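Local coordinates for protein LYND (Lyngbya aestuarii, PDB 4V1T) that probably uses ATP to cyclodehydrate cysteine residues of a cyanobactin precursor peptide to thiazolines, as a YcaO-family heterocyclase, at residues A450-Q455 and Q483-S488; A490-P495 and Y514-P519; L190-V195 and L257-T262; V114-V119 and A129-L134. All blocks are in the same frame, centred on the assembly; numbering follows the deposited sequence.

Interaction 1: residues A450-Q455 and Q483-S488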
# COMPACT_ATOMS: atom_id res chain seq x y z
N ALA B 450 -23.50 40.04 14.19
CA ALA B 450 -24.33 38.94 13.73
C ALA B 450 -24.61 39.03 12.24
O ALA B 450 -24.78 40.13 11.71
CB ALA B 450 -25.64 38.92 14.50
N ILE B 451 -24.64 37.88 11.59
CA ILE B 451 -25.02 37.77 10.18
C ILE B 451 -26.32 36.97 10.06
O ILE B 451 -26.38 35.80 10.46
CB ILE B 451 -23.90 37.12 9.36
CG1 ILE B 451 -22.77 38.15 9.17
CG2 ILE B 451 -24.40 36.67 7.99
CD1 ILE B 451 -21.43 37.54 8.90
N HIS B 452 -27.35 37.61 9.54
CA HIS B 452 -28.65 36.97 9.38
C HIS B 452 -28.50 35.78 8.44
O HIS B 452 -27.86 35.90 7.39
CB HIS B 452 -29.67 37.96 8.83
CG HIS B 452 -31.10 37.56 9.06
ND1 HIS B 452 -31.71 36.55 8.36
CD2 HIS B 452 -32.03 38.05 9.91
CE1 HIS B 452 -32.96 36.42 8.77
NE2 HIS B 452 -33.18 37.32 9.71
N PRO B 453 -29.06 34.61 8.81
CA PRO B 453 -28.90 33.42 7.97
C PRO B 453 -29.38 33.62 6.52
O PRO B 453 -28.85 32.98 5.62
CB PRO B 453 -29.75 32.36 8.69
CG PRO B 453 -30.65 33.12 9.60
CD PRO B 453 -29.88 34.33 10.00
N GLU B 454 -30.34 34.51 6.31
CA GLU B 454 -30.88 34.74 4.97
C GLU B 454 -29.89 35.42 4.04
O GLU B 454 -30.02 35.34 2.82
CB GLU B 454 -32.16 35.58 5.05
CG GLU B 454 -33.32 34.84 5.72
CD GLU B 454 -34.62 35.62 5.66
OE1 GLU B 454 -34.84 36.40 4.70
OE2 GLU B 454 -35.45 35.45 6.57
N GLN B 455 -28.88 36.07 4.61
CA GLN B 455 -27.81 36.65 3.81
C GLN B 455 -26.95 35.57 3.14
O GLN B 455 -26.28 35.81 2.13
CB GLN B 455 -26.92 37.53 4.69
CG GLN B 455 -27.57 38.83 5.12
CD GLN B 455 -26.62 39.68 5.93
OE1 GLN B 455 -25.57 40.10 5.43
NE2 GLN B 455 -26.98 39.94 7.19
N GLN B 483 -37.63 26.48 7.04
CA GLN B 483 -38.57 27.43 7.63
C GLN B 483 -37.86 28.78 7.77
O GLN B 483 -36.63 28.86 7.69
CB GLN B 483 -39.06 26.94 9.00
CG GLN B 483 -39.72 25.57 8.99
CD GLN B 483 -39.92 25.01 10.38
OE1 GLN B 483 -39.86 25.74 11.36
NE2 GLN B 483 -40.15 23.71 10.47
N ARG B 484 -38.64 29.84 7.99
CA ARG B 484 -38.05 31.15 8.14
C ARG B 484 -37.35 31.28 9.48
O ARG B 484 -37.68 30.59 10.43
CB ARG B 484 -39.10 32.26 7.98
CG ARG B 484 -39.45 32.54 6.53
CD ARG B 484 -40.02 33.92 6.34
NE ARG B 484 -39.03 34.86 5.84
CZ ARG B 484 -38.97 35.33 4.59
NH1 ARG B 484 -39.85 34.96 3.67
NH2 ARG B 484 -38.02 36.19 4.26
N PHE B 485 -36.38 32.17 9.53
CA PHE B 485 -35.67 32.44 10.76
C PHE B 485 -36.43 33.42 11.65
O PHE B 485 -36.50 34.60 11.34
CB PHE B 485 -34.31 33.01 10.42
CG PHE B 485 -33.50 33.39 11.62
CD1 PHE B 485 -33.00 32.41 12.44
CD2 PHE B 485 -33.24 34.71 11.91
CE1 PHE B 485 -32.25 32.74 13.54
CE2 PHE B 485 -32.50 35.05 13.02
CZ PHE B 485 -32.00 34.06 13.83
N ASP B 486 -37.00 32.91 12.74
CA ASP B 486 -37.62 33.77 13.76
C ASP B 486 -36.55 34.46 14.61
O ASP B 486 -36.00 33.87 15.55
CB ASP B 486 -38.56 32.94 14.65
CG ASP B 486 -39.32 33.80 15.65
OD1 ASP B 486 -39.28 35.04 15.54
OD2 ASP B 486 -39.97 33.23 16.55
N ALA B 487 -36.27 35.71 14.27
CA ALA B 487 -35.20 36.46 14.92
C ALA B 487 -35.48 36.73 16.39
O ALA B 487 -34.58 37.12 17.14
CB ALA B 487 -34.97 37.76 14.18
N SER B 488 -36.72 36.52 16.82
CA SER B 488 -37.07 36.71 18.22
C SER B 488 -36.54 35.57 19.08
O SER B 488 -36.40 35.71 20.29
CB SER B 488 -38.59 36.82 18.39
OG SER B 488 -39.21 35.56 18.20

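Interaction 2: residues A490-P495 and Y514-P519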
# COMPACT_ATOMS: atom_id res chain seq x y z
N ALA B 490 -33.97 33.03 20.79
CA ALA B 490 -32.59 32.87 21.20
C ALA B 490 -32.07 31.61 20.53
O ALA B 490 -32.76 30.60 20.46
CB ALA B 490 -32.47 32.77 22.71
N ILE B 491 -30.85 31.68 20.01
CA ILE B 491 -30.26 30.56 19.26
C ILE B 491 -28.78 30.50 19.55
O ILE B 491 -28.23 31.37 20.20
CB ILE B 491 -30.47 30.73 17.75
CG1 ILE B 491 -29.78 32.01 17.27
CG2 ILE B 491 -31.96 30.74 17.42
CD1 ILE B 491 -30.00 32.32 15.83
N GLU B 492 -28.13 29.45 19.06
CA GLU B 492 -26.69 29.30 19.21
C GLU B 492 -25.95 29.86 18.01
O GLU B 492 -26.15 29.41 16.88
CB GLU B 492 -26.33 27.84 19.43
CG GLU B 492 -26.76 27.34 20.81
CD GLU B 492 -26.32 25.92 21.10
OE1 GLU B 492 -26.25 25.10 20.16
OE2 GLU B 492 -26.05 25.62 22.28
N TRP B 493 -25.13 30.88 18.25
CA TRP B 493 -24.30 31.47 17.21
C TRP B 493 -22.87 30.98 17.36
O TRP B 493 -22.39 30.78 18.48
CB TRP B 493 -24.32 33.00 17.27
CG TRP B 493 -25.68 33.63 17.14
CD1 TRP B 493 -26.62 33.76 18.12
CD2 TRP B 493 -26.23 34.24 15.96
NE1 TRP B 493 -27.73 34.41 17.62
CE2 TRP B 493 -27.51 34.71 16.30
CE3 TRP B 493 -25.76 34.43 14.66
CZ2 TRP B 493 -28.33 35.37 15.38
CZ3 TRP B 493 -26.58 35.07 13.75
CH2 TRP B 493 -27.85 35.54 14.12
N THR B 494 -22.20 30.76 16.23
CA THR B 494 -20.82 30.31 16.23
C THR B 494 -19.92 31.44 15.73
O THR B 494 -20.19 32.03 14.68
CB THR B 494 -20.63 29.06 15.35
OG1 THR B 494 -21.10 27.91 16.06
CG2 THR B 494 -19.16 28.85 14.99
N PRO B 495 -18.84 31.76 16.48
CA PRO B 495 -17.92 32.79 16.01
C PRO B 495 -17.19 32.38 14.75
O PRO B 495 -16.71 31.24 14.66
CB PRO B 495 -16.94 32.95 17.18
CG PRO B 495 -16.97 31.64 17.87
CD PRO B 495 -18.39 31.17 17.76
N TYR B 514 -22.50 20.32 9.91
CA TYR B 514 -23.48 19.35 9.46
C TYR B 514 -24.31 18.82 10.62
O TYR B 514 -23.80 18.64 11.73
CB TYR B 514 -22.81 18.15 8.76
CG TYR B 514 -22.04 18.48 7.51
CD1 TYR B 514 -22.60 19.26 6.51
CD2 TYR B 514 -20.74 18.02 7.32
CE1 TYR B 514 -21.90 19.56 5.36
CE2 TYR B 514 -20.03 18.32 6.18
CZ TYR B 514 -20.61 19.09 5.20
OH TYR B 514 -19.91 19.38 4.06
N HIS B 515 -25.58 18.54 10.33
CA HIS B 515 -26.46 17.85 11.26
C HIS B 515 -26.53 18.50 12.63
O HIS B 515 -26.48 17.82 13.64
CB HIS B 515 -26.03 16.38 11.40
CG HIS B 515 -26.01 15.63 10.10
ND1 HIS B 515 -24.85 15.38 9.41
CD2 HIS B 515 -27.01 15.11 9.35
CE1 HIS B 515 -25.13 14.73 8.30
NE2 HIS B 515 -26.43 14.55 8.24
N TYR B 516 -26.63 19.83 12.65
CA TYR B 516 -26.92 20.54 13.89
C TYR B 516 -28.40 20.38 14.18
O TYR B 516 -29.21 20.72 13.34
CB TYR B 516 -26.56 22.02 13.77
CG TYR B 516 -26.93 22.82 15.00
CD1 TYR B 516 -26.07 22.89 16.09
CD2 TYR B 516 -28.14 23.50 15.07
CE1 TYR B 516 -26.41 23.61 17.22
CE2 TYR B 516 -28.48 24.22 16.19
CZ TYR B 516 -27.61 24.27 17.26
OH TYR B 516 -27.93 24.98 18.39
N PRO B 517 -28.76 19.88 15.36
CA PRO B 517 -30.19 19.66 15.61
C PRO B 517 -30.95 20.95 15.94
O PRO B 517 -30.53 21.70 16.83
CB PRO B 517 -30.20 18.71 16.82
CG PRO B 517 -28.78 18.66 17.34
CD PRO B 517 -27.97 19.68 16.59
N LEU B 518 -32.03 21.20 15.21
CA LEU B 518 -32.94 22.31 15.49
C LEU B 518 -34.30 21.79 15.92
O LEU B 518 -34.70 20.70 15.52
CB LEU B 518 -33.08 23.21 14.27
CG LEU B 518 -31.86 24.08 13.92
CD1 LEU B 518 -32.08 24.80 12.61
CD2 LEU B 518 -31.58 25.09 15.03
N PRO B 519 -35.03 22.57 16.74
CA PRO B 519 -36.40 22.17 17.07
C PRO B 519 -37.28 22.07 15.82
O PRO B 519 -37.05 22.82 14.88
CB PRO B 519 -36.88 23.29 18.00
CG PRO B 519 -35.64 23.91 18.53
CD PRO B 519 -34.63 23.80 17.44
O HOH W 1 -29.48 27.19 17.58

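Interaction 3: residues L190-V195 and L257-T262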
# COMPACT_ATOMS: atom_id res chain seq x y z
N LEU B 190 -12.46 -11.72 15.30
CA LEU B 190 -11.78 -11.48 16.55
C LEU B 190 -11.39 -10.02 16.64
O LEU B 190 -10.79 -9.50 15.71
CB LEU B 190 -10.53 -12.37 16.68
CG LEU B 190 -9.46 -11.94 17.70
CD1 LEU B 190 -9.98 -12.06 19.13
CD2 LEU B 190 -8.19 -12.75 17.52
N TRP B 191 -11.75 -9.37 17.74
CA TRP B 191 -11.18 -8.06 18.08
C TRP B 191 -10.23 -8.27 19.24
O TRP B 191 -10.58 -8.91 20.23
CB TRP B 191 -12.24 -7.04 18.46
CG TRP B 191 -13.19 -6.65 17.37
CD1 TRP B 191 -13.68 -7.46 16.38
CD2 TRP B 191 -13.76 -5.36 17.17
NE1 TRP B 191 -14.52 -6.74 15.56
CE2 TRP B 191 -14.60 -5.45 16.03
CE3 TRP B 191 -13.66 -4.14 17.84
CZ2 TRP B 191 -15.32 -4.36 15.55
CZ3 TRP B 191 -14.37 -3.05 17.36
CH2 TRP B 191 -15.20 -3.17 16.22
N LEU B 192 -9.04 -7.71 19.11
CA LEU B 192 -8.00 -7.87 20.11
C LEU B 192 -7.35 -6.51 20.37
O LEU B 192 -6.78 -5.90 19.47
CB LEU B 192 -6.98 -8.90 19.64
CG LEU B 192 -5.75 -9.15 20.51
CD1 LEU B 192 -6.14 -9.63 21.90
CD2 LEU B 192 -4.82 -10.14 19.84
N GLY B 193 -7.43 -6.03 21.60
CA GLY B 193 -6.92 -4.73 21.96
C GLY B 193 -8.03 -3.69 21.94
O GLY B 193 -9.17 -4.01 21.58
N PRO B 194 -7.71 -2.46 22.32
CA PRO B 194 -6.36 -2.07 22.73
C PRO B 194 -6.06 -2.36 24.18
O PRO B 194 -6.95 -2.77 24.94
CB PRO B 194 -6.37 -0.57 22.50
CG PRO B 194 -7.76 -0.18 22.86
CD PRO B 194 -8.64 -1.33 22.43
N VAL B 195 -4.80 -2.16 24.55
CA VAL B 195 -4.43 -1.94 25.93
C VAL B 195 -4.62 -0.46 26.20
O VAL B 195 -3.96 0.37 25.56
CB VAL B 195 -2.97 -2.35 26.21
CG1 VAL B 195 -2.50 -1.82 27.56
CG2 VAL B 195 -2.83 -3.86 26.16
N LEU B 257 -8.51 -16.60 22.10
CA LEU B 257 -8.08 -16.58 23.50
C LEU B 257 -6.58 -16.85 23.65
O LEU B 257 -5.91 -16.27 24.51
CB LEU B 257 -8.89 -17.59 24.30
CG LEU B 257 -10.40 -17.32 24.39
CD1 LEU B 257 -11.11 -18.46 25.10
CD2 LEU B 257 -10.69 -16.00 25.07
N GLN B 258 -6.05 -17.75 22.82
CA GLN B 258 -4.63 -18.08 22.86
C GLN B 258 -3.82 -16.91 22.30
O GLN B 258 -2.78 -16.54 22.83
CB GLN B 258 -4.36 -19.36 22.06
CG GLN B 258 -5.01 -20.62 22.64
CD GLN B 258 -4.35 -21.09 23.92
OE1 GLN B 258 -3.36 -20.51 24.38
NE2 GLN B 258 -4.89 -22.14 24.50
N PHE B 259 -4.34 -16.32 21.23
CA PHE B 259 -3.78 -15.11 20.66
C PHE B 259 -3.75 -14.00 21.71
O PHE B 259 -2.76 -13.30 21.89
CB PHE B 259 -4.61 -14.70 19.44
CG PHE B 259 -3.94 -13.76 18.49
CD1 PHE B 259 -2.80 -13.04 18.84
CD2 PHE B 259 -4.47 -13.57 17.22
CE1 PHE B 259 -2.22 -12.17 17.94
CE2 PHE B 259 -3.90 -12.69 16.33
CZ PHE B 259 -2.76 -12.00 16.69
N ALA B 260 -4.86 -13.85 22.43
CA ALA B 260 -4.93 -12.85 23.49
C ALA B 260 -3.91 -13.15 24.59
O ALA B 260 -3.29 -12.23 25.13
CB ALA B 260 -6.33 -12.80 24.06
N ALA B 261 -3.75 -14.42 24.93
CA ALA B 261 -2.80 -14.82 25.97
C ALA B 261 -1.37 -14.36 25.62
O ALA B 261 -0.66 -13.82 26.47
CB ALA B 261 -2.84 -16.32 26.17
N THR B 262 -0.98 -14.56 24.37
CA THR B 262 0.33 -14.16 23.89
C THR B 262 0.54 -12.65 24.02
O THR B 262 1.58 -12.19 24.48
CB THR B 262 0.52 -14.57 22.41
OG1 THR B 262 0.42 -15.99 22.31
CG2 THR B 262 1.87 -14.12 21.88

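Interaction 4: residues V114-V119 and A129-L134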
# COMPACT_ATOMS: atom_id res chain seq x y z
N VAL B 114 -2.75 -11.18 36.83
CA VAL B 114 -3.68 -10.47 35.96
C VAL B 114 -5.12 -10.74 36.44
O VAL B 114 -5.38 -11.73 37.13
CB VAL B 114 -3.48 -10.93 34.50
CG1 VAL B 114 -4.76 -10.90 33.68
CG2 VAL B 114 -2.40 -10.09 33.84
N THR B 115 -6.05 -9.84 36.11
CA THR B 115 -7.47 -10.07 36.38
C THR B 115 -8.25 -10.16 35.08
O THR B 115 -7.94 -9.44 34.13
CB THR B 115 -8.09 -8.97 37.27
OG1 THR B 115 -7.96 -7.69 36.63
CG2 THR B 115 -7.40 -8.93 38.63
N LEU B 116 -9.23 -11.06 35.06
CA LEU B 116 -10.16 -11.19 33.94
C LEU B 116 -11.54 -10.69 34.38
O LEU B 116 -11.95 -10.93 35.51
CB LEU B 116 -10.27 -12.64 33.46
CG LEU B 116 -8.96 -13.37 33.17
CD1 LEU B 116 -9.25 -14.68 32.45
CD2 LEU B 116 -7.99 -12.52 32.36
N THR B 117 -12.24 -10.01 33.47
CA THR B 117 -13.56 -9.46 33.76
C THR B 117 -14.48 -9.63 32.55
O THR B 117 -14.26 -9.01 31.52
CB THR B 117 -13.50 -7.97 34.14
OG1 THR B 117 -12.45 -7.74 35.10
CG2 THR B 117 -14.83 -7.50 34.73
N PRO B 118 -15.51 -10.48 32.66
CA PRO B 118 -16.46 -10.56 31.54
C PRO B 118 -17.45 -9.40 31.52
O PRO B 118 -17.72 -8.78 32.54
CB PRO B 118 -17.19 -11.87 31.81
CG PRO B 118 -17.20 -11.97 33.30
CD PRO B 118 -15.86 -11.42 33.73
N VAL B 119 -17.99 -9.13 30.34
CA VAL B 119 -18.99 -8.10 30.14
C VAL B 119 -19.90 -8.58 29.01
O VAL B 119 -19.46 -9.31 28.11
CB VAL B 119 -18.35 -6.72 29.83
CG1 VAL B 119 -17.55 -6.77 28.55
CG2 VAL B 119 -19.40 -5.62 29.74
N ALA B 129 -11.36 -20.68 30.14
CA ALA B 129 -10.48 -21.12 29.07
C ALA B 129 -9.29 -20.18 28.90
O ALA B 129 -8.15 -20.63 28.75
CB ALA B 129 -11.24 -21.23 27.75
N LEU B 130 -9.56 -18.87 28.93
CA LEU B 130 -8.49 -17.89 28.84
C LEU B 130 -7.57 -18.03 30.03
O LEU B 130 -6.36 -17.89 29.89
CB LEU B 130 -9.05 -16.46 28.77
CG LEU B 130 -8.00 -15.34 28.69
CD1 LEU B 130 -7.07 -15.54 27.50
CD2 LEU B 130 -8.67 -13.98 28.59
N THR B 131 -8.15 -18.30 31.20
CA THR B 131 -7.39 -18.50 32.43
C THR B 131 -6.42 -19.66 32.24
O THR B 131 -5.24 -19.56 32.60
CB THR B 131 -8.32 -18.78 33.64
OG1 THR B 131 -9.15 -17.63 33.88
CG2 THR B 131 -7.52 -19.10 34.90
N THR B 132 -6.92 -20.75 31.68
CA THR B 132 -6.09 -21.91 31.38
C THR B 132 -5.00 -21.56 30.37
O THR B 132 -3.84 -21.93 30.54
CB THR B 132 -6.96 -23.06 30.85
OG1 THR B 132 -7.95 -23.38 31.83
CG2 THR B 132 -6.12 -24.32 30.58
N ALA B 133 -5.37 -20.82 29.34
CA ALA B 133 -4.42 -20.42 28.33
C ALA B 133 -3.28 -19.62 28.95
O ALA B 133 -2.11 -19.83 28.62
CB ALA B 133 -5.11 -19.60 27.26
N LEU B 134 -3.62 -18.70 29.84
CA LEU B 134 -2.62 -17.88 30.50
C LEU B 134 -1.73 -18.71 31.42
O LEU B 134 -0.51 -18.50 31.49
CB LEU B 134 -3.29 -16.76 31.30
CG LEU B 134 -3.86 -15.61 30.45
CD1 LEU B 134 -4.88 -14.79 31.22
CD2 LEU B 134 -2.73 -14.74 29.96

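Interaction 1: residues A450-Q455 and Q483-S488
At the turn leading into the short helix 454-457 of the YcaO domain, His-452 caps the turn with its side chain and offers a ring face to Phe-485 of the loop before strand 491-498. The two rings form a T-shaped (edge-to-face) pair, planes 83° apart and centroids 5.0 Å apart. The CD2 edge of Phe-485 is directed at the face of the imidazole, Phe-485 CD2 coming within 3.4 Å of His-452 NE2. CG of His-452 stands anti to the backbone N (chi1 -161°), which carries the ring forward over the turn, so that ND1 comes within reach of the amide two residues on. There the amide of Glu-454 donates to His-452 ND1, nearly in the imidazole plane, over 3.2 Å and at 164°. One edge of the ring is thus tied to backbone while a face meets Phe-485. With an alanine here the amide of Glu-454 would probably be left without its side-chain acceptor, and the edge of Phe-485 without the face it meets. Pro-453 lies over a face of the Phe-485 ring, its CG 3.8 Å from the ring centroid in a CH-pi contact. Phe-485 is further enclosed by Leu-443 and Ile-491, and its ring meets Phe-524 edge-to-face. On the more exposed flank the side chains of Glu-454 and Arg-484 meet nearly perpendicularly in a salt bridge, whose hydrogen bond is weak and bent; Asp-461 is a second, long and weak ionic partner of the arginine. Arg-484 NH2 lies 3.2 Å from Glu-454 OE1.

Interaction 2: residues A490-P495 and Y514-P519
Glu-492 sits in extended backbone on strand 491-498 of an antiparallel sheet and Tyr-516 in an irregular loop after helix 509-512, their CA atoms 10.3 Å apart, so the loop is joined to the strand through side chains and a water instead of sheet pairing. Tyr-516 has CG anti to its own N (chi1 176°), which sends the ring across toward the strand. Its hydroxyl donates to the carboxylate of Glu-492; Tyr-516 OH to Glu-492 OE1 is modelled at 2.4 Å, very short, and the exact length is doubtful. The carboxylate oxygen lies at the ring edge, near the ring plane, while the two flat groups are turned 47° against each other. Arg-438 makes a long, weak ion pair with the same oxygen. Pro-517 CD lies over one face of the tyrosine ring, toward its rim, and Phe-432 meets the ring edge-to-face. This is a surface contact of the YcaO domain, joining the loop after helix 509-512 to a sheet strand. A second, indirect link runs through a water that donates to Tyr-516 OH at 2.8 Å and accepts a hydrogen bond from the backbone N of Glu-492 at 3.0 Å.

Interaction 3: residues L190-V195 and L257-T262
Leu-192 and Phe-259 form the heart of this strand-to-helix packing. The CD2 methyl of the leucine sits over one face of the phenyl ring, 3.8 Å from the Phe-259 centroid and 17° off the ring normal, a CH-pi contact displaced somewhat toward the CD1-CE1 rim. Its other methyl turns to the helix itself: Leu-192 CD1 lies 3.8 Å from both CA and CB of Ala-260, where the small side chain lets the leucine come close to the helix backbone. Two residues back along the strand, on the same side of it, Leu-190 reaches the ring obliquely at its CD2 rim, Leu-190 CD2 lying 3.8 Å from Phe-259 CD2. Phe-259 holds CG anti to its backbone N (chi1 -161°), which lays the ring against the two leucines. No hydrogen bond crosses; the contact is buried and wholly apolar. The backbones behind these side chains run nearly parallel, the axes of the two short segments 9.5 Å apart at closest and inclined by 19°. Strand 189-196 lies within a mixed sheet, between strands 180-184 and 289-294, an alpha/beta layout consistent with the E1-like domain of cyanobactin heterocyclases. Helix 250-275 covers this sheet and shares the layer with helix 124-135, against which Leu-257 and Ala-261 pack. It also meets the second subunit: Phe-259 touches Leu-298 of that chain, and Thr-262 OG1 is hydrogen-bonded to Ser-251 OG there.

Interaction 4: residues V114-V119 and A129-L134
Strand 114-118 and helix 129-134 run almost antiparallel, the axes of the two short segments at 160° and 10.2 Å apart at closest, with Leu-116 facing Thr-131 at a CA-CA distance of 8.0 Å. They are the first strand and the helix of a beta-alpha-beta unit completed by strand 141-142, which lies parallel beside 114-118. Leu-116 carries the contact: its CG stands anti to the carbonyl carbon (chi1 -51°), and the two methyls spread over one turn of the helix. CD1 lies 4.0 Å from CD2 of Leu-130 and 3.3 Å from OG1 of Thr-131. CD2 meets CD1 of Leu-134, 4.0 Å away, the two side chains lying alongside and pointing opposite ways. Val-155 and Val-141 on the flanking strands also touch Leu-116. If an alanine stood in place of Leu-116, Leu-130 and Leu-134 would probably lose their shared partner and a gap would open between sheet and helix. The threonine hydroxyl has its hydrogen bond within the helix, to Val-127 O, and makes no polar bond to the strand. Cohesion here therefore rests on apolar side-chain packing, without a hydrogen bond or ion pair between the two segments.

In the fold
The four contacts form two pairs in separate regions of the chain. Interactions 1 and 2 have centres 12 Å apart in the YcaO domain and touch: Phe-485 CE1 comes within 3.2 Å of Ile-491 CD1, and Trp-493 packs on Ala-450. Interactions 3 and 4, centres 11 Å apart, serve one mixed sheet, and their helices meet where Leu-257 O lies 3.3 Å from Leu-130 CD1. Interaction 1 is about 54 Å from interaction 3, centre to centre, on the opposite side of the chain's centre. The YcaO range of interactions 1 and 2 includes part of the ADP pocket; Cys-203 and Cys-206, which with Cys-311 and Cys-314 bind zinc, follow interaction 3's strand in sequence.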